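DUF2020 domain-containing protein (PDB 3V7B) is of unknown function, though its DUF2020 family belongs to the Mog1p/PsbP clan of compact alpha-beta domains. Local coordinates at residues D38-R43 / E139-E144; P29-Q34 / A69-R74. One frame throughout, in Å; residues are numbered along the deposited sequence. Where two conformers were deposited one is given.

Contact 1. Residues D38-R43 / E139-E144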
loop_
_atom_site.group_PDB
_atom_site.type_symbol
_atom_site.label_atom_id
_atom_site.label_comp_id
_atom_site.label_asym_id
_atom_site.label_seq_id
_atom_site.Cartn_x
_atom_site.Cartn_y
_atom_site.Cartn_z
ATOM N N ASP A 38 -15.907 -0.531 -1.001
ATOM C CA ASP A 38 -16.703 -0.160 0.198
ATOM C C ASP A 38 -15.893 0.537 1.268
ATOM O O ASP A 38 -16.346 1.510 1.847
ATOM C CB ASP A 38 -17.401 -1.396 0.773
ATOM C CG ASP A 38 -18.596 -1.820 -0.079
ATOM O OD1 ASP A 38 -19.237 -0.928 -0.674
ATOM O OD2 ASP A 38 -18.901 -3.026 -0.200
ATOM N N THR A 39 -14.710 0.020 1.550
ATOM C CA THR A 39 -13.772 0.581 2.579
ATOM C C THR A 39 -13.257 1.948 2.201
ATOM O O THR A 39 -13.397 2.912 2.981
ATOM C CB THR A 39 -12.569 -0.351 2.803
ATOM O OG1 THR A 39 -13.066 -1.649 3.141
ATOM C CG2 THR A 39 -11.650 0.218 3.989
ATOM N N ASN A 40 -12.737 2.056 0.971
ATOM C CA ASN A 40 -12.175 3.352 0.481
ATOM C C ASN A 40 -13.305 4.344 0.092
ATOM O O ASN A 40 -13.222 5.504 0.410
ATOM C CB ASN A 40 -11.193 3.169 -0.640
ATOM C CG ASN A 40 -10.219 4.322 -0.770
ATOM O OD1 ASN A 40 -10.108 4.947 -1.821
ATOM N ND2 ASN A 40 -9.458 4.532 0.244
ATOM N N GLY A 41 -14.359 3.864 -0.541
ATOM C CA GLY A 41 -15.546 4.691 -0.675
ATOM C C GLY A 41 -15.907 5.168 -2.058
ATOM O O GLY A 41 -16.892 5.909 -2.194
ATOM N N GLN A 42 -15.182 4.721 -3.073
ATOM C CA GLN A 42 -15.473 5.118 -4.443
ATOM C C GLN A 42 -15.677 3.918 -5.312
ATOM O O GLN A 42 -14.998 2.888 -5.150
ATOM C CB GLN A 42 -14.349 5.954 -5.038
ATOM C CG GLN A 42 -14.097 7.246 -4.294
ATOM C CD GLN A 42 -12.983 8.091 -4.942
ATOM O OE1 GLN A 42 -12.031 7.566 -5.515
ATOM N NE2 GLN A 42 -13.158 9.401 -4.897
ATOM N N ARG A 43 -16.627 4.028 -6.249
ATOM C CA ARG A 43 -16.810 2.974 -7.217
ATOM C C ARG A 43 -15.569 2.623 -8.057
ATOM O O ARG A 43 -14.812 3.508 -8.448
ATOM C CB ARG A 43 -17.978 3.309 -8.138
ATOM C CG ARG A 43 -19.276 3.420 -7.337
ATOM C CD ARG A 43 -20.392 3.942 -8.217
ATOM N NE ARG A 43 -21.658 4.176 -7.521
ATOM C CZ ARG A 43 -21.960 5.292 -6.838
ATOM N NH1 ARG A 43 -21.079 6.282 -6.703
ATOM N NH2 ARG A 43 -23.154 5.450 -6.277
ATOM N N GLU A 139 -5.351 2.310 6.874
ATOM C CA GLU A 139 -5.008 1.378 7.963
ATOM C C GLU A 139 -5.758 0.056 7.836
ATOM O O GLU A 139 -5.199 -0.980 7.997
ATOM C CB GLU A 139 -5.308 2.023 9.290
ATOM C CG GLU A 139 -5.086 1.109 10.465
ATOM C CD GLU A 139 -5.242 1.861 11.791
ATOM O OE1 GLU A 139 -4.950 3.080 11.838
ATOM O OE2 GLU A 139 -5.625 1.206 12.760
ATOM N N LEU A 140 -7.038 0.109 7.504
ATOM C CA LEU A 140 -7.871 -1.112 7.345
ATOM C C LEU A 140 -7.412 -1.958 6.195
ATOM O O LEU A 140 -7.319 -3.183 6.306
ATOM C CB LEU A 140 -9.330 -0.734 7.129
ATOM C CG LEU A 140 -10.111 -0.142 8.307
ATOM C CD1 LEU A 140 -11.471 0.455 7.870
ATOM C CD2 LEU A 140 -10.273 -1.229 9.381
HETATM N N MSE A 141 -7.061 -1.280 5.102
HETATM C CA MSE A 141 -6.514 -1.974 3.959
HETATM C C MSE A 141 -5.152 -2.627 4.256
HETATM O O MSE A 141 -4.905 -3.743 3.844
HETATM C CB MSE A 141 -6.479 -0.997 2.742
HETATM C CG MSE A 141 -7.837 -0.692 2.205
HETATM SE SE MSE A 141 -7.830 0.379 0.563
HETATM C CE MSE A 141 -7.416 2.132 1.273
ATOM N N ALA A 142 -4.257 -1.910 4.926
ATOM C CA ALA A 142 -2.953 -2.497 5.274
ATOM C C ALA A 142 -3.118 -3.703 6.150
ATOM O O ALA A 142 -2.475 -4.749 5.926
ATOM C CB ALA A 142 -2.053 -1.505 5.954
ATOM N N LYS A 143 -3.931 -3.588 7.182
ATOM C CA LYS A 143 -4.196 -4.707 8.081
ATOM C C LYS A 143 -4.775 -5.917 7.376
ATOM O O LYS A 143 -4.366 -7.038 7.629
ATOM C CB LYS A 143 -5.110 -4.255 9.210
ATOM C CG LYS A 143 -4.400 -3.297 10.147
ATOM C CD LYS A 143 -5.341 -2.809 11.269
ATOM C CE LYS A 143 -5.318 -3.769 12.445
ATOM N NZ LYS A 143 -6.547 -4.594 12.482
ATOM N N GLU A 144 -5.691 -5.674 6.452
ATOM C CA GLU A 144 -6.313 -6.741 5.712
ATOM C C GLU A 144 -5.339 -7.435 4.805
ATOM O O GLU A 144 -5.318 -8.683 4.767
ATOM C CB GLU A 144 -7.499 -6.215 4.912
ATOM C CG GLU A 144 -8.291 -7.244 4.091
ATOM C CD GLU A 144 -8.796 -8.457 4.884
ATOM O OE1 GLU A 144 -8.958 -8.378 6.118
ATOM O OE2 GLU A 144 -9.003 -9.516 4.232
#
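Thr39 OG1 is hydrogen-bonded to the carbonyl O of Trp35, one turn back in its own helix, and the other branch of the same side chain makes the contact. With OG1 beside the backbone N and CG2 anti to it (chi1 -55°), the hydroxyl serves the helix while the methyl is presented to helix 135-149. Thr39 CG2 lies 3.9 Å from Leu140 CD1 and 4.0 Å from Leu140 CB, so it rests against both the base and one terminal branch of the leucine, the two side chains meeting at a slant. Next along the helix, Met141 CG comes within 4.3 Å of Thr39 CG2. The Thr39 and Leu140 CA atoms, 7.8 Å apart, are the closest pair of CA atoms across the two segments. Leu140 is exposed, whereas Asn40 and Met141 are buried. Both helices belong to a compact alpha-beta domain built on a seven-stranded antiparallel sheet, and selenomethionine Met141 also touches Val128 and Ser130 of strand 124-130, which places it between helix and sheet. Its chain runs extended to SE and then bends (chi3 -76°), bringing the methyl CE against the side-chain amide of Asn40. Trp35 and Val36 of helix 33-40 also touch the selenomethionine. Asn40 closes this helix, and its backbone O accepts a hydrogen bond from Lys137 NZ, a polar tie from the end of one helix to the first turn of the other. Gly41 then leaves helical geometry with a positive phi of 112°, and the chain turns away from helix 135-149.

Contact 2. Residues P29-Q34 / A69-R74. With EDO (1,2-ethanediol), chain C.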
loop_
_atom_site.group_PDB
_atom_site.type_symbol
_atom_site.label_atom_id
_atom_site.label_comp_id
_atom_site.label_asym_id
_atom_site.label_seq_id
_atom_site.Cartn_x
_atom_site.Cartn_y
_atom_site.Cartn_z
ATOM N N PRO A 29 -4.464 -10.396 -5.593
ATOM C CA PRO A 29 -4.615 -11.747 -4.973
ATOM C C PRO A 29 -4.991 -11.743 -3.523
ATOM O O PRO A 29 -5.566 -12.737 -3.025
ATOM C CB PRO A 29 -3.249 -12.441 -5.210
ATOM C CG PRO A 29 -2.621 -11.665 -6.302
ATOM C CD PRO A 29 -3.184 -10.230 -6.263
ATOM N N TYR A 30 -4.829 -10.609 -2.856
ATOM C CA TYR A 30 -5.038 -10.601 -1.428
ATOM C C TYR A 30 -6.036 -9.565 -0.915
ATOM O O TYR A 30 -6.116 -9.354 0.266
ATOM C CB TYR A 30 -3.697 -10.405 -0.700
ATOM C CG TYR A 30 -2.853 -9.293 -1.222
ATOM C CD1 TYR A 30 -2.947 -8.038 -0.663
ATOM C CD2 TYR A 30 -1.940 -9.495 -2.280
ATOM C CE1 TYR A 30 -2.147 -7.008 -1.098
ATOM C CE2 TYR A 30 -1.134 -8.454 -2.750
ATOM C CZ TYR A 30 -1.243 -7.233 -2.170
ATOM O OH TYR A 30 -0.452 -6.226 -2.622
ATOM N N LEU A 31 -6.727 -8.861 -1.803
ATOM C CA LEU A 31 -7.714 -7.854 -1.373
ATOM C C LEU A 31 -8.897 -7.987 -2.354
ATOM O O LEU A 31 -8.708 -7.898 -3.568
ATOM C CB LEU A 31 -7.157 -6.460 -1.452
ATOM C CG LEU A 31 -6.163 -6.022 -0.390
ATOM C CD1 LEU A 31 -5.757 -4.554 -0.573
ATOM C CD2 LEU A 31 -6.713 -6.242 1.035
ATOM N N ASP A 32 -10.085 -8.167 -1.815
ATOM C CA ASP A 32 -11.273 -8.257 -2.630
ATOM C C ASP A 32 -11.675 -6.892 -3.167
ATOM O O ASP A 32 -11.764 -5.916 -2.398
ATOM C CB ASP A 32 -12.372 -8.854 -1.744
ATOM C CG ASP A 32 -13.721 -8.929 -2.437
ATOM O OD1 ASP A 32 -13.944 -9.974 -3.086
ATOM O OD2 ASP A 32 -14.560 -7.958 -2.315
ATOM N N SER A 33 -11.937 -6.824 -4.482
ATOM C CA SER A 33 -12.260 -5.557 -5.167
ATOM C C SER A 33 -13.501 -4.890 -4.551
ATOM O O SER A 33 -13.495 -3.686 -4.288
ATOM C CB SER A 33 -12.460 -5.784 -6.692
ATOM O OG SER A 33 -11.587 -6.882 -7.116
ATOM N N GLN A 34 -14.544 -5.671 -4.285
ATOM C CA GLN A 34 -15.757 -5.098 -3.667
ATOM C C GLN A 34 -15.454 -4.490 -2.310
ATOM O O GLN A 34 -15.898 -3.411 -2.015
ATOM C CB GLN A 34 -16.881 -6.112 -3.551
ATOM C CG GLN A 34 -17.484 -6.514 -4.878
ATOM C CD GLN A 34 -18.658 -7.423 -4.641
ATOM O OE1 GLN A 34 -18.557 -8.637 -4.785
ATOM N NE2 GLN A 34 -19.745 -6.850 -4.165
ATOM N N ALA A 69 -6.675 3.930 -4.423
ATOM C CA ALA A 69 -5.856 3.258 -3.400
ATOM C C ALA A 69 -4.736 2.502 -4.090
ATOM O O ALA A 69 -4.881 1.894 -5.168
ATOM C CB ALA A 69 -6.702 2.290 -2.546
ATOM N N THR A 70 -3.612 2.489 -3.429
ATOM C CA THR A 70 -2.464 1.730 -3.883
ATOM C C THR A 70 -1.924 0.937 -2.698
ATOM O O THR A 70 -1.693 1.507 -1.613
ATOM C CB THR A 70 -1.358 2.706 -4.388
ATOM O OG1 THR A 70 -1.825 3.464 -5.526
ATOM C CG2 THR A 70 -0.032 1.961 -4.697
ATOM N N VAL A 71 -1.648 -0.357 -2.915
ATOM C CA VAL A 71 -1.162 -1.206 -1.844
ATOM C C VAL A 71 0.114 -1.841 -2.335
ATOM O O VAL A 71 0.128 -2.475 -3.391
ATOM C CB VAL A 71 -2.167 -2.320 -1.438
ATOM C CG1 VAL A 71 -1.572 -3.265 -0.407
ATOM C CG2 VAL A 71 -3.489 -1.672 -0.912
HETATM N N MSE A 72 1.186 -1.603 -1.572
HETATM C CA MSE A 72 2.501 -2.090 -1.912
HETATM C C MSE A 72 3.172 -2.870 -0.776
HETATM O O MSE A 72 3.311 -2.379 0.349
HETATM C CB MSE A 72 3.417 -0.967 -2.392
HETATM C CG MSE A 72 4.853 -1.476 -2.818
HETATM SE SE MSE A 72 5.900 0.003 -3.529
HETATM C CE MSE A 72 5.996 0.987 -1.824
ATOM N N VAL A 73 3.548 -4.118 -1.091
ATOM C CA VAL A 73 4.283 -5.012 -0.236
ATOM C C VAL A 73 5.751 -5.157 -0.672
ATOM O O VAL A 73 6.050 -5.491 -1.795
ATOM C CB VAL A 73 3.613 -6.405 -0.119
ATOM C CG1 VAL A 73 4.444 -7.301 0.857
ATOM C CG2 VAL A 73 2.182 -6.229 0.440
ATOM N N ARG A 74 6.702 -4.843 0.221
ATOM C CA ARG A 74 8.101 -4.806 -0.114
ATOM C C ARG A 74 8.855 -5.850 0.711
ATOM O O ARG A 74 8.676 -5.958 1.898
ATOM C CB ARG A 74 8.732 -3.474 0.206
ATOM C CG ARG A 74 8.460 -2.334 -0.722
ATOM C CD ARG A 74 8.468 -2.595 -2.161
ATOM N NE ARG A 74 9.769 -3.140 -2.627
ATOM C CZ ARG A 74 10.816 -2.446 -3.031
ATOM N NH1 ARG A 74 10.756 -1.149 -3.154
ATOM N NH2 ARG A 74 11.929 -3.080 -3.389
HETATM C C1 EDO C . -3.578 8.124 -4.310
HETATM O O1 EDO C . -3.719 8.254 -5.734
HETATM C C2 EDO C . -3.522 6.630 -3.950
HETATM O O2 EDO C . -2.492 5.841 -4.592
#
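Tyr30 brings the edge of its ring against Val71, CE1 lying 3.8 Å from Val71 CG1, a methyl close to the ring plane. The two side chains run past each other in opposite directions. With chi1 at 48°, CG sits between the backbone N and the carbonyl carbon, and from there the ring reaches toward strand 69-75. Its hydroxyl reaches the next inward-facing valine, OH standing 4.0 Å from Val73 CG2, and is itself hydrogen-bonded to the carbonyl O of Pro56. Leu31 meets the other branch of Val71 tip to tip, CD1 to CG2 at 3.7 Å. Val71 is thus shared by two consecutive residues, one at each methyl. The Cys28-Cys58 disulfide links the chain just before Pro29 to strand 57-61, which pairs with strand 69-75. On the same strand as Val71, Thr70 OG1 is hydrogen-bonded at 2.6 Å to O2 of an ethanediol, probably from the crystallisation liquor. No hydrogen bond joins the two segments, and all four touching residues are buried, which is consistent with apolar burial as the main interaction between them, while the tyrosine hydroxyl is satisfied by a backbone carbonyl nearby.

The centres of contact 1 and contact 2 lie about 9 Å apart, and their segments alternate along the chain. Helix 33-40 begins in 29-34 and ends in 38-43, so one short helix enters both. Helix 135-149 also links them: Glu144 CG packs on Leu31 CD2 at 3.6 Å, and Met141 SE lies 3.8 Å from Ala69 CB at the start of strand 69-75. Further along this helix, Ala145 and Leu149 touch Tyr30. The two contacts therefore adjoin through Leu31, Ala69, Met141 and Glu144. The ethanediol, also hydrogen-bonded to Pro67 O, sits beside contact 2 and marks no established site.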